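Local coordinates for protein probable UTP--glucose-1-phosphate uridylyltransferase YngB (Bacillus subtilis, PDB 7O2N) that catalyses the formation of UDP-glucose from glucose 1-phosphate and UTP, contributing to glycolipid synthesis and wall teichoic acid glucosylation during anaerobic fermentative growth, at residues E44-I50 / P140-M146; D66-R70 / I93-I99; Y149-E155 / V208-I213; Y170-N174 / P198-M204. Numbering follows the deposited sequence.

Contact 1. Residues E44-I50 / P140-M146; sequences EAAESGI and PALRQLM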
loop_
_atom_site.group_PDB
_atom_site.type_symbol
_atom_site.label_atom_id
_atom_site.label_comp_id
_atom_site.label_asym_id
_atom_site.label_seq_id
_atom_site.Cartn_x
_atom_site.Cartn_y
_atom_site.Cartn_z
ATOM N N GLU A 44 0.776 0.814 -19.040
ATOM C CA GLU A 44 1.101 -0.107 -20.115
ATOM C C GLU A 44 0.197 0.188 -21.310
ATOM O O GLU A 44 0.691 0.522 -22.385
ATOM C CB GLU A 44 0.990 -1.557 -19.650
ATOM C CG GLU A 44 1.778 -2.508 -20.529
ATOM C CD GLU A 44 1.673 -3.975 -20.139
ATOM O OE1 GLU A 44 1.990 -4.333 -18.966
ATOM O OE2 GLU A 44 1.299 -4.771 -21.009
ATOM N N ALA A 45 -1.117 0.119 -21.076
ATOM C CA ALA A 45 -2.120 0.261 -22.120
ATOM C C ALA A 45 -1.994 1.611 -22.829
ATOM O O ALA A 45 -1.998 1.665 -24.058
ATOM C CB ALA A 45 -3.508 0.053 -21.559
ATOM N N ALA A 46 -1.885 2.700 -22.066
ATOM C CA ALA A 46 -1.789 4.014 -22.683
ATOM C C ALA A 46 -0.616 4.064 -23.662
ATOM O O ALA A 46 -0.805 4.415 -24.827
ATOM C CB ALA A 46 -1.716 5.105 -21.641
ATOM N N GLU A 47 0.588 3.684 -23.211
ATOM C CA GLU A 47 1.773 3.781 -24.047
ATOM C C GLU A 47 1.755 2.744 -25.173
ATOM O O GLU A 47 2.485 2.899 -26.142
ATOM C CB GLU A 47 3.038 3.704 -23.203
ATOM C CG GLU A 47 3.089 4.789 -22.148
ATOM C CD GLU A 47 4.052 4.480 -21.012
ATOM O OE1 GLU A 47 4.803 3.475 -21.147
ATOM O OE2 GLU A 47 4.048 5.232 -19.994
ATOM N N SER A 48 0.950 1.685 -25.046
ATOM C CA SER A 48 0.730 0.737 -26.131
ATOM C C SER A 48 -0.200 1.338 -27.190
ATOM O O SER A 48 -0.517 0.683 -28.187
ATOM C CB SER A 48 0.148 -0.583 -25.628
ATOM O OG SER A 48 1.147 -1.427 -25.079
ATOM N N GLY A 49 -0.698 2.555 -26.919
ATOM C CA GLY A 49 -1.632 3.243 -27.797
ATOM C C GLY A 49 -3.108 2.894 -27.578
ATOM O O GLY A 49 -3.920 3.129 -28.463
ATOM N N ILE A 50 -3.476 2.353 -26.409
ATOM C CA ILE A 50 -4.886 2.158 -26.098
ATOM C C ILE A 50 -5.480 3.487 -25.656
ATOM O O ILE A 50 -4.870 4.226 -24.886
ATOM C CB ILE A 50 -5.109 1.058 -25.042
ATOM C CG1 ILE A 50 -4.552 -0.284 -25.519
ATOM C CG2 ILE A 50 -6.581 0.952 -24.664
ATOM C CD1 ILE A 50 -5.024 -0.668 -26.885
ATOM N N PRO A 140 6.499 -1.386 -24.677
ATOM C CA PRO A 140 5.496 -1.823 -23.707
ATOM C C PRO A 140 4.908 -3.171 -24.108
ATOM O O PRO A 140 4.608 -3.410 -25.282
ATOM C CB PRO A 140 4.424 -0.728 -23.786
ATOM C CG PRO A 140 5.167 0.494 -24.262
ATOM C CD PRO A 140 6.219 -0.043 -25.209
ATOM N N ALA A 141 4.756 -4.038 -23.100
ATOM C CA ALA A 141 4.450 -5.444 -23.325
ATOM C C ALA A 141 3.298 -5.616 -24.313
ATOM O O ALA A 141 3.444 -6.348 -25.287
ATOM C CB ALA A 141 4.165 -6.126 -22.011
ATOM N N LEU A 142 2.160 -4.946 -24.054
ATOM C CA LEU A 142 0.959 -5.120 -24.867
ATOM C C LEU A 142 1.199 -4.706 -26.318
ATOM O O LEU A 142 0.750 -5.412 -27.222
ATOM C CB LEU A 142 -0.207 -4.342 -24.253
ATOM C CG LEU A 142 -1.490 -4.290 -25.078
ATOM C CD1 LEU A 142 -2.192 -5.639 -25.039
ATOM C CD2 LEU A 142 -2.399 -3.196 -24.529
ATOM N N ARG A 143 1.902 -3.575 -26.522
ATOM C CA ARG A 143 2.254 -3.093 -27.851
ATOM C C ARG A 143 2.821 -4.230 -28.693
ATOM O O ARG A 143 2.553 -4.305 -29.880
ATOM C CB ARG A 143 3.383 -2.064 -27.773
ATOM C CG ARG A 143 3.733 -1.450 -29.117
ATOM C CD ARG A 143 3.073 -0.095 -29.129
ATOM N NE ARG A 143 3.038 0.521 -30.443
ATOM C CZ ARG A 143 2.456 -0.010 -31.512
ATOM N NH1 ARG A 143 1.860 -1.183 -31.438
ATOM N NH2 ARG A 143 2.454 0.652 -32.651
ATOM N N GLN A 144 3.628 -5.090 -28.054
ATOM C CA GLN A 144 4.310 -6.193 -28.704
ATOM C C GLN A 144 3.309 -7.239 -29.184
ATOM O O GLN A 144 3.509 -7.797 -30.261
ATOM C CB GLN A 144 5.340 -6.820 -27.765
ATOM C CG GLN A 144 6.422 -5.867 -27.254
ATOM C CD GLN A 144 7.341 -6.543 -26.259
ATOM O OE1 GLN A 144 7.413 -7.780 -26.179
ATOM N NE2 GLN A 144 8.045 -5.738 -25.467
ATOM N N LEU A 145 2.257 -7.507 -28.391
ATOM C CA LEU A 145 1.178 -8.410 -28.784
ATOM C C LEU A 145 0.419 -7.835 -29.973
ATOM O O LEU A 145 -0.037 -8.592 -30.840
ATOM C CB LEU A 145 0.184 -8.565 -27.631
ATOM C CG LEU A 145 0.456 -9.693 -26.652
ATOM C CD1 LEU A 145 1.250 -9.146 -25.485
ATOM C CD2 LEU A 145 -0.854 -10.281 -26.155
ATOM N N MET A 146 0.263 -6.496 -29.960
ATOM C CA MET A 146 -0.529 -5.790 -30.954
ATOM C C MET A 146 0.170 -5.894 -32.314
ATOM O O MET A 146 -0.476 -5.991 -33.364
ATOM C CB MET A 146 -0.736 -4.317 -30.569
ATOM C CG MET A 146 -1.891 -4.043 -29.597
ATOM S SD MET A 146 -1.711 -2.446 -28.664
ATOM C CE MET A 146 -1.918 -1.255 -29.983
#

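Contact 2. Residues D66-R70 / I93-I99; sequences DHFDR and IADLANI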
loop_
_atom_site.group_PDB
_atom_site.type_symbol
_atom_site.label_atom_id
_atom_site.label_comp_id
_atom_site.label_asym_id
_atom_site.label_seq_id
_atom_site.Cartn_x
_atom_site.Cartn_y
_atom_site.Cartn_z
ATOM N N ASP A 66 -11.934 6.944 -8.548
ATOM C CA ASP A 66 -11.535 8.223 -8.017
ATOM C C ASP A 66 -10.097 8.513 -8.432
ATOM O O ASP A 66 -9.782 9.635 -8.800
ATOM C CB ASP A 66 -11.711 8.232 -6.501
ATOM C CG ASP A 66 -13.091 8.686 -6.048
ATOM O OD1 ASP A 66 -13.776 9.475 -6.801
ATOM O OD2 ASP A 66 -13.472 8.295 -4.927
ATOM N N HIS A 67 -9.235 7.497 -8.372
ATOM C CA HIS A 67 -7.822 7.663 -8.665
ATOM C C HIS A 67 -7.633 8.295 -10.040
ATOM O O HIS A 67 -6.762 9.138 -10.202
ATOM C CB HIS A 67 -7.066 6.335 -8.553
ATOM C CG HIS A 67 -5.583 6.484 -8.618
ATOM N ND1 HIS A 67 -4.817 6.882 -7.513
ATOM C CD2 HIS A 67 -4.721 6.292 -9.641
ATOM C CE1 HIS A 67 -3.546 6.953 -7.875
ATOM N NE2 HIS A 67 -3.465 6.606 -9.174
ATOM N N PHE A 68 -8.455 7.914 -11.012
ATOM C CA PHE A 68 -8.225 8.353 -12.376
ATOM C C PHE A 68 -9.087 9.567 -12.762
ATOM O O PHE A 68 -9.269 9.839 -13.944
ATOM C CB PHE A 68 -8.393 7.174 -13.339
ATOM C CG PHE A 68 -7.368 6.076 -13.200
ATOM C CD1 PHE A 68 -6.079 6.216 -13.701
ATOM C CD2 PHE A 68 -7.697 4.886 -12.569
ATOM C CE1 PHE A 68 -5.163 5.183 -13.589
ATOM C CE2 PHE A 68 -6.770 3.859 -12.448
ATOM C CZ PHE A 68 -5.507 4.004 -12.970
ATOM N N ASP A 69 -9.572 10.326 -11.778
ATOM C CA ASP A 69 -10.355 11.524 -12.044
ATOM C C ASP A 69 -9.674 12.736 -11.400
ATOM O O ASP A 69 -8.642 12.602 -10.748
ATOM C CB ASP A 69 -11.818 11.293 -11.621
ATOM C CG ASP A 69 -12.784 12.409 -11.994
ATOM O OD1 ASP A 69 -12.658 12.963 -13.119
ATOM O OD2 ASP A 69 -13.659 12.715 -11.159
ATOM N N ARG A 70 -10.244 13.928 -11.592
ATOM C CA ARG A 70 -9.728 15.119 -10.942
ATOM C C ARG A 70 -10.110 15.105 -9.462
ATOM O O ARG A 70 -11.265 14.872 -9.114
ATOM C CB ARG A 70 -10.299 16.372 -11.605
ATOM C CG ARG A 70 -9.899 16.564 -13.059
ATOM C CD ARG A 70 -10.044 18.028 -13.452
ATOM N NE ARG A 70 -8.775 18.738 -13.311
ATOM C CZ ARG A 70 -7.716 18.537 -14.087
ATOM N NH1 ARG A 70 -7.770 17.647 -15.066
ATOM N NH2 ARG A 70 -6.605 19.220 -13.876
ATOM N N ILE A 93 -2.370 11.722 -14.605
ATOM C CA ILE A 93 -2.908 10.415 -14.264
ATOM C C ILE A 93 -4.313 10.362 -14.842
ATOM O O ILE A 93 -4.703 9.391 -15.493
ATOM C CB ILE A 93 -2.923 10.158 -12.742
ATOM C CG1 ILE A 93 -1.521 10.007 -12.141
ATOM C CG2 ILE A 93 -3.776 8.922 -12.446
ATOM C CD1 ILE A 93 -1.449 10.320 -10.656
ATOM N N ALA A 94 -5.034 11.467 -14.637
ATOM C CA ALA A 94 -6.424 11.544 -15.028
ATOM C C ALA A 94 -6.547 11.670 -16.540
ATOM O O ALA A 94 -7.662 11.747 -17.036
ATOM C CB ALA A 94 -7.073 12.686 -14.290
ATOM N N ASP A 95 -5.414 11.628 -17.264
ATOM C CA ASP A 95 -5.405 11.848 -18.705
ATOM C C ASP A 95 -4.875 10.641 -19.479
ATOM O O ASP A 95 -4.879 10.629 -20.707
ATOM C CB ASP A 95 -4.693 13.151 -19.074
ATOM C CG ASP A 95 -5.650 14.320 -19.242
ATOM O OD1 ASP A 95 -5.192 15.474 -19.079
ATOM O OD2 ASP A 95 -6.848 14.066 -19.543
ATOM N N LEU A 96 -4.457 9.597 -18.771
ATOM C CA LEU A 96 -3.840 8.463 -19.438
ATOM C C LEU A 96 -4.742 7.883 -20.522
ATOM O O LEU A 96 -4.274 7.578 -21.601
ATOM C CB LEU A 96 -3.502 7.414 -18.380
ATOM C CG LEU A 96 -2.369 7.815 -17.449
ATOM C CD1 LEU A 96 -2.641 7.331 -16.046
ATOM C CD2 LEU A 96 -1.074 7.234 -17.967
ATOM N N ALA A 97 -6.021 7.681 -20.224
ATOM C CA ALA A 97 -6.916 7.011 -21.159
ATOM C C ALA A 97 -8.336 7.372 -20.764
ATOM O O ALA A 97 -8.528 8.037 -19.754
ATOM C CB ALA A 97 -6.716 5.518 -21.087
ATOM N N ASN A 98 -9.321 6.961 -21.561
ATOM C CA ASN A 98 -10.703 7.197 -21.184
ATOM C C ASN A 98 -11.169 5.963 -20.434
ATOM O O ASN A 98 -11.291 4.897 -21.043
ATOM C CB ASN A 98 -11.609 7.428 -22.395
ATOM C CG ASN A 98 -11.210 8.608 -23.252
ATOM O OD1 ASN A 98 -10.825 9.665 -22.739
ATOM N ND2 ASN A 98 -11.318 8.428 -24.558
ATOM N N ILE A 99 -11.416 6.131 -19.128
ATOM C CA ILE A 99 -11.644 4.988 -18.266
ATOM C C ILE A 99 -13.141 4.805 -18.050
ATOM O O ILE A 99 -13.771 5.654 -17.424
ATOM C CB ILE A 99 -10.908 5.173 -16.930
ATOM C CG1 ILE A 99 -9.462 5.628 -17.104
ATOM C CG2 ILE A 99 -10.974 3.898 -16.119
ATOM C CD1 ILE A 99 -8.609 4.675 -17.895
#

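Contact 3. Residues Y149-E155 / V208-I213; sequences YDVYGTE and VLNSSI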
loop_
_atom_site.group_PDB
_atom_site.type_symbol
_atom_site.label_atom_id
_atom_site.label_comp_id
_atom_site.label_asym_id
_atom_site.label_seq_id
_atom_site.Cartn_x
_atom_site.Cartn_y
_atom_site.Cartn_z
ATOM N N TYR A 149 -0.476 -8.955 -33.821
ATOM C CA TYR A 149 -1.853 -8.924 -34.302
ATOM C C TYR A 149 -1.949 -8.261 -35.681
ATOM O O TYR A 149 -2.521 -8.856 -36.602
ATOM C CB TYR A 149 -2.812 -8.231 -33.328
ATOM C CG TYR A 149 -4.238 -8.273 -33.811
ATOM C CD1 TYR A 149 -4.971 -9.439 -33.652
ATOM C CD2 TYR A 149 -4.827 -7.195 -34.472
ATOM C CE1 TYR A 149 -6.266 -9.545 -34.127
ATOM C CE2 TYR A 149 -6.116 -7.295 -34.972
ATOM C CZ TYR A 149 -6.836 -8.475 -34.794
ATOM O OH TYR A 149 -8.117 -8.653 -35.230
ATOM N N ASP A 150 -1.413 -7.028 -35.788
ATOM C CA ASP A 150 -1.346 -6.276 -37.030
ATOM C C ASP A 150 -1.056 -7.202 -38.213
ATOM O O ASP A 150 -1.583 -6.995 -39.301
ATOM C CB ASP A 150 -0.305 -5.154 -36.976
ATOM C CG ASP A 150 -0.757 -3.866 -36.298
ATOM O OD1 ASP A 150 0.115 -3.040 -35.973
ATOM O OD2 ASP A 150 -1.972 -3.705 -36.073
ATOM N N VAL A 151 -0.233 -8.237 -37.999
ATOM C CA VAL A 151 0.133 -9.089 -39.115
ATOM C C VAL A 151 -0.790 -10.299 -39.180
ATOM O O VAL A 151 -1.585 -10.369 -40.100
ATOM C CB VAL A 151 1.632 -9.439 -39.188
ATOM C CG1 VAL A 151 2.533 -8.450 -38.440
ATOM C CG2 VAL A 151 1.900 -10.882 -38.810
ATOM N N TYR A 152 -0.743 -11.212 -38.204
ATOM C CA TYR A 152 -1.495 -12.459 -38.315
ATOM C C TYR A 152 -2.998 -12.265 -38.104
ATOM O O TYR A 152 -3.789 -13.072 -38.590
ATOM C CB TYR A 152 -0.963 -13.541 -37.373
ATOM C CG TYR A 152 0.477 -13.893 -37.618
ATOM C CD1 TYR A 152 1.496 -13.115 -37.091
ATOM C CD2 TYR A 152 0.818 -14.993 -38.386
ATOM C CE1 TYR A 152 2.827 -13.419 -37.322
ATOM C CE2 TYR A 152 2.145 -15.322 -38.615
ATOM C CZ TYR A 152 3.147 -14.529 -38.080
ATOM O OH TYR A 152 4.454 -14.825 -38.293
ATOM N N GLY A 153 -3.389 -11.232 -37.349
ATOM C CA GLY A 153 -4.797 -10.909 -37.194
ATOM C C GLY A 153 -5.617 -11.981 -36.471
ATOM O O GLY A 153 -6.840 -11.890 -36.437
ATOM N N THR A 154 -4.966 -12.994 -35.891
ATOM C CA THR A 154 -5.665 -13.940 -35.037
ATOM C C THR A 154 -5.534 -13.509 -33.581
ATOM O O THR A 154 -4.840 -12.538 -33.273
ATOM C CB THR A 154 -5.049 -15.343 -35.093
ATOM O OG1 THR A 154 -3.646 -15.243 -35.337
ATOM C CG2 THR A 154 -5.702 -16.238 -36.115
ATOM N N GLU A 155 -6.198 -14.275 -32.703
ATOM C CA GLU A 155 -6.095 -14.131 -31.257
ATOM C C GLU A 155 -4.642 -14.380 -30.858
ATOM O O GLU A 155 -4.165 -15.503 -30.973
ATOM C CB GLU A 155 -7.037 -15.115 -30.554
ATOM C CG GLU A 155 -8.507 -14.704 -30.539
ATOM C CD GLU A 155 -9.320 -14.804 -31.828
ATOM O OE1 GLU A 155 -8.800 -15.354 -32.833
ATOM O OE2 GLU A 155 -10.486 -14.319 -31.834
ATOM N N VAL A 208 -4.647 -10.153 -26.993
ATOM C CA VAL A 208 -5.432 -9.415 -27.959
ATOM C C VAL A 208 -6.449 -10.387 -28.558
ATOM O O VAL A 208 -6.119 -11.530 -28.849
ATOM C CB VAL A 208 -4.533 -8.725 -28.992
ATOM C CG1 VAL A 208 -5.334 -8.136 -30.139
ATOM C CG2 VAL A 208 -3.734 -7.629 -28.322
ATOM N N LEU A 209 -7.712 -9.948 -28.649
ATOM C CA LEU A 209 -8.807 -10.821 -29.044
ATOM C C LEU A 209 -9.663 -10.191 -30.142
ATOM O O LEU A 209 -9.614 -8.981 -30.391
ATOM C CB LEU A 209 -9.664 -11.138 -27.813
ATOM C CG LEU A 209 -8.972 -11.924 -26.710
ATOM C CD1 LEU A 209 -9.995 -12.363 -25.670
ATOM C CD2 LEU A 209 -8.243 -13.131 -27.287
ATOM N N ASN A 210 -10.454 -11.053 -30.790
ATOM C CA ASN A 210 -11.384 -10.611 -31.814
ATOM C C ASN A 210 -12.796 -10.649 -31.246
ATOM O O ASN A 210 -13.090 -11.440 -30.344
ATOM C CB ASN A 210 -11.239 -11.431 -33.101
ATOM C CG ASN A 210 -10.095 -10.945 -33.961
ATOM O OD1 ASN A 210 -9.269 -11.737 -34.403
ATOM N ND2 ASN A 210 -10.029 -9.636 -34.161
ATOM N N SER A 211 -13.643 -9.763 -31.786
ATOM C CA SER A 211 -15.068 -9.729 -31.501
ATOM C C SER A 211 -15.639 -11.146 -31.520
ATOM O O SER A 211 -16.414 -11.510 -30.634
ATOM C CB SER A 211 -15.745 -8.877 -32.513
ATOM O OG SER A 211 -14.827 -7.940 -33.062
ATOM N N SER A 212 -15.233 -11.934 -32.533
ATOM C CA SER A 212 -15.593 -13.340 -32.682
ATOM C C SER A 212 -15.641 -14.024 -31.324
ATOM O O SER A 212 -16.569 -14.773 -31.048
ATOM C CB SER A 212 -14.631 -14.058 -33.585
ATOM O OG SER A 212 -13.738 -13.130 -34.193
ATOM N N ILE A 213 -14.639 -13.730 -30.484
ATOM C CA ILE A 213 -14.416 -14.429 -29.229
ATOM C C ILE A 213 -15.661 -14.364 -28.343
ATOM O O ILE A 213 -15.798 -15.150 -27.403
ATOM C CB ILE A 213 -13.145 -13.910 -28.521
ATOM C CG1 ILE A 213 -12.468 -14.996 -27.687
ATOM C CG2 ILE A 213 -13.400 -12.655 -27.713
ATOM C CD1 ILE A 213 -11.868 -16.109 -28.526
#

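Contact 4. Residues Y170-N174 / P198-M204; sequences YGIIN and PSEIAVM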
loop_
_atom_site.group_PDB
_atom_site.type_symbol
_atom_site.label_atom_id
_atom_site.label_comp_id
_atom_site.label_asym_id
_atom_site.label_seq_id
_atom_site.Cartn_x
_atom_site.Cartn_y
_atom_site.Cartn_z
ATOM N N TYR A 170 0.108 -21.470 -14.157
ATOM C CA TYR A 170 -0.083 -20.676 -15.363
ATOM C C TYR A 170 -0.949 -21.415 -16.387
ATOM O O TYR A 170 -1.370 -22.549 -16.167
ATOM C CB TYR A 170 1.280 -20.389 -15.998
ATOM C CG TYR A 170 2.188 -19.447 -15.251
ATOM C CD1 TYR A 170 1.874 -18.104 -15.140
ATOM C CD2 TYR A 170 3.402 -19.873 -14.725
ATOM C CE1 TYR A 170 2.723 -17.210 -14.503
ATOM C CE2 TYR A 170 4.263 -18.998 -14.077
ATOM C CZ TYR A 170 3.921 -17.658 -13.971
ATOM O OH TYR A 170 4.747 -16.774 -13.350
ATOM N N GLY A 171 -1.223 -20.727 -17.504
ATOM C CA GLY A 171 -1.678 -21.362 -18.729
ATOM C C GLY A 171 -0.508 -21.581 -19.689
ATOM O O GLY A 171 0.322 -20.680 -19.895
ATOM N N ILE A 172 -0.478 -22.791 -20.273
ATOM C CA ILE A 172 0.666 -23.271 -21.029
ATOM C C ILE A 172 0.265 -23.518 -22.478
ATOM O O ILE A 172 -0.687 -24.263 -22.741
ATOM C CB ILE A 172 1.238 -24.537 -20.370
ATOM C CG1 ILE A 172 1.572 -24.305 -18.892
ATOM C CG2 ILE A 172 2.422 -25.080 -21.162
ATOM C CD1 ILE A 172 2.551 -23.175 -18.624
ATOM N N ILE A 173 1.004 -22.834 -23.372
ATOM C CA ILE A 173 1.015 -22.921 -24.825
ATOM C C ILE A 173 1.282 -24.367 -25.242
ATOM O O ILE A 173 1.720 -25.186 -24.427
ATOM C CB ILE A 173 2.203 -22.061 -25.294
ATOM C CG1 ILE A 173 1.901 -21.157 -26.483
ATOM C CG2 ILE A 173 3.406 -22.952 -25.552
ATOM C CD1 ILE A 173 3.110 -20.334 -26.896
ATOM N N ASN A 174 1.068 -24.657 -26.533
ATOM C CA ASN A 174 1.445 -25.940 -27.111
ATOM C C ASN A 174 1.846 -25.718 -28.562
ATOM O O ASN A 174 1.024 -25.911 -29.449
ATOM C CB ASN A 174 0.321 -26.968 -26.962
ATOM C CG ASN A 174 0.624 -28.313 -27.576
ATOM O OD1 ASN A 174 1.581 -28.459 -28.342
ATOM N ND2 ASN A 174 -0.201 -29.292 -27.234
ATOM N N PRO A 198 2.567 -29.492 -21.863
ATOM C CA PRO A 198 3.239 -29.715 -23.143
ATOM C C PRO A 198 4.200 -28.605 -23.573
ATOM O O PRO A 198 4.499 -28.444 -24.754
ATOM C CB PRO A 198 2.032 -29.691 -24.088
ATOM C CG PRO A 198 1.175 -28.586 -23.519
ATOM C CD PRO A 198 1.339 -28.697 -22.014
ATOM N N SER A 199 4.658 -27.821 -22.601
ATOM C CA SER A 199 5.745 -26.878 -22.811
ATOM C C SER A 199 6.115 -26.214 -21.483
ATOM O O SER A 199 5.511 -26.497 -20.444
ATOM C CB SER A 199 5.404 -25.891 -23.908
ATOM O OG SER A 199 5.709 -24.550 -23.548
ATOM N N GLU A 200 7.125 -25.339 -21.527
ATOM C CA GLU A 200 7.462 -24.537 -20.365
ATOM C C GLU A 200 7.204 -23.051 -20.669
ATOM O O GLU A 200 7.835 -22.177 -20.073
ATOM C CB GLU A 200 8.861 -24.924 -19.870
ATOM N N ILE A 201 6.245 -22.775 -21.576
ATOM C CA ILE A 201 5.859 -21.432 -21.996
ATOM C C ILE A 201 4.475 -21.068 -21.445
ATOM O O ILE A 201 3.463 -21.655 -21.841
ATOM C CB ILE A 201 5.882 -21.316 -23.532
ATOM C CG1 ILE A 201 7.265 -21.588 -24.129
ATOM C CG2 ILE A 201 5.294 -19.990 -23.993
ATOM C CD1 ILE A 201 8.121 -20.363 -24.326
ATOM N N ALA A 202 4.442 -20.030 -20.594
ATOM C CA ALA A 202 3.244 -19.619 -19.870
ATOM C C ALA A 202 2.730 -18.255 -20.346
ATOM O O ALA A 202 3.517 -17.376 -20.743
ATOM C CB ALA A 202 3.531 -19.616 -18.389
ATOM N N VAL A 203 1.393 -18.099 -20.313
ATOM C CA VAL A 203 0.744 -16.869 -20.759
ATOM C C VAL A 203 0.737 -15.886 -19.595
ATOM O O VAL A 203 0.374 -16.259 -18.475
ATOM C CB VAL A 203 -0.676 -17.091 -21.326
ATOM C CG1 VAL A 203 -0.743 -18.345 -22.194
ATOM C CG2 VAL A 203 -1.729 -17.157 -20.220
ATOM N N MET A 204 1.101 -14.631 -19.892
ATOM C CA MET A 204 1.358 -13.654 -18.845
ATOM C C MET A 204 0.282 -12.565 -18.822
ATOM O O MET A 204 0.596 -11.383 -19.036
ATOM C CB MET A 204 2.760 -13.045 -18.990
ATOM C CG MET A 204 3.870 -14.092 -19.128
ATOM S SD MET A 204 4.402 -14.907 -17.586
ATOM C CE MET A 204 2.835 -15.135 -16.749
#

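Contact 1. Residues E44-I50 / P140-M146
E44 OE2 forms a salt bridge with R206 of strand 206-210 and also accepts a weak hydrogen bond from L142 N, 3.2 Å away. One helical turn on, S48 OG takes a second weak bond, 2.7 Å from R143 N at a bent N-H...O angle of 121°. Both donors are amides in the first turn of helix 141-152, where no earlier helical carbonyl can serve them, so the last turn of helix 37-47 and the residue after it supply two side-chain oxygens to the start of the other helix. S48 OG also lies 3.4 Å from E44 O, a weak bond back to the last turn of helix 37-47. That helix stops in a Schellman motif: G49 has positive phi, G49 N lies 2.8 Å from A46 O, and I50 N lies 2.9 Å from A45 O. In this nucleotidyltransferase domain of the GT-A clan, the two helices pack against the central mixed sheet, A45 meeting L129 and L142 meeting A127, L129 and V208. P140 rests on the helix end, its CB 3.6 Å from S48 OG and its CG 4.0 Å from E47 CB. Deeper in, I50 CG1 meets L142 CD2 at 3.8 Å, and I50 CD1 lies 4.2 Å from M146 SD. R143 turns its guanidinium to D147, a salt bridge within helix 141-152.

Contact 2. Residues D66-R70 / I93-I99
The end of helix 62-67 meets the turn after helix 84-93, with F68 CA and A94 CA 4.5 Å apart. Helix 62-67 gives way at F68, the first residue to leave helical angles, while D69 N still reaches D66 O at 3.1 Å. In the other segment, helix 84-93 runs out into a type I beta turn from I93 to L96, closed by L96 N to I93 O at 3.3 Å, and the chain then enters strand 98-103, which lies parallel to strand 52-57 in the central sheet. The backbones meet through a CA-H...O contact from A94 CA to F68 O, 3.5 Å long. F68 is the central side chain. Its CD1 lies 3.8 Å from I93 CG2, its CE1 4.1 Å from L96 CD1, which sits at the ring edge, and its CB 4.2 Å from I99 CG1; I38 and V42 of helix 37-47 also touch it. H67 brings CD2 to 4.0 Å from I93 CG2 and directs NE2 to Q39. This corner faces the dimer partner: H67 O accepts a hydrogen bond from K23 of the second subunit, and I93 packs on P20 of that subunit. R70, poorly ordered, pairs with E75. No hydrogen bond joins the two segments, so apolar burial around F68 holds the two segments together, while the polar ends of H67 and R70 find partners in other parts of the chain.

Contact 3. Residues Y149-E155 / V208-I213
Strand 206-210 lies between strands 125-129 and 156-161 in the mixed central sheet of this GT-A-clan domain, antiparallel to both, and the turn from helix 141-152 that packs on it leads into 156-161. V208 comes first: its CG1 makes an off-centre CH-pi contact with Y149, 4.2 Å from the ring centroid, and lies 3.8 Å from CD1 of that ring. V208 O receives a CA-H...O contact from E155 CA at 3.5 Å, and V208 bonds onward through its backbone to V156, the first residue of the paired strand. The CA-to-CB bond of L209 points away from 149-155, yet CD2 packs 3.6 Å from E155 CG; the backbone of L209 is hydrogen-bonded to F126 of strand 125-129. N210 donates its backbone N to E155 OE2, a weak bond of 3.4 Å, and its side chain points toward 149-155 and lies beside Y149 and G153. G153, with positive phi, ends the helix, its N 2.6 Å from Y149 O. After S211 the chain bends toward helix 213-219, with I213 N bonded to N210 O at 2.8 Å. E155, which also touches V237 of helix 230-240, places its OE2 4.0 Å from I213 CD1.

Contact 4. Residues Y170-N174 / P198-M204
A single antiparallel beta bridge, I172 with A202, joins strand 171-175 to strand 201-204, the two CA atoms lying 4.6 Å apart. This is a non-hydrogen-bonded pair flanked by two backbone bonds, V203 N to G171 O at 2.8 Å and I173 N to I201 O at 3.1 Å, both with an N-H...O angle of 152°. The same carbonyls take CA-H...O contacts, from A202 CA to G171 O at 3.1 Å and from I172 CA to I201 O at 3.3 Å. The directions of 171-174 and 201-204 are 124° apart and the pairing is a single bridge, consistent with strands that cross rather than run side by side. Y170, I172 and A202 share one face: A202 CB lies 3.7 Å from I172 CD1 and 3.4 Å from Y170 CB. The Y170 ring makes an oblique Met-aromatic contact with M204, SD lying 4.9 Å from the centroid, and its OH bonds to R252. On the other face I173 CG2 meets I201 CB at 3.6 Å. Before the strand, S199 OG accepts from I201 N at 2.7 Å in an ST turn, and P198 CD packs 3.9 Å from I172 CG2. The arrangement is an isolated antiparallel bridge between strands 171-175 and 201-204, each already paired with another strand, 182-190 and 156-161 respectively, of the mixed sheet of this GT-A-clan domain.

How the contacts relate
Contacts 1 and 3 share helix 141-152, one near each end, with centres about 15 Å apart; L142 CD1 meets V208 CG2 at 4.1 Å between them. Contact 2, nested along the chain inside the loop closed by contact 1, touches it where A46 CB lies 3.6 Å from L96 O. Contact 4 is nested inside contact 3, and strands 201-204 and 206-210 follow one another; R206, just past M204, pairs with E44 of contact 1. Contacts 2 and 4 lie on opposite sides of the chain's centre, their centres about 34 Å apart. K23 of the second subunit, which reaches contact 2, lies shortly after a glycine-rich segment that, as in related nucleotidyltransferases, probably binds the nucleotide.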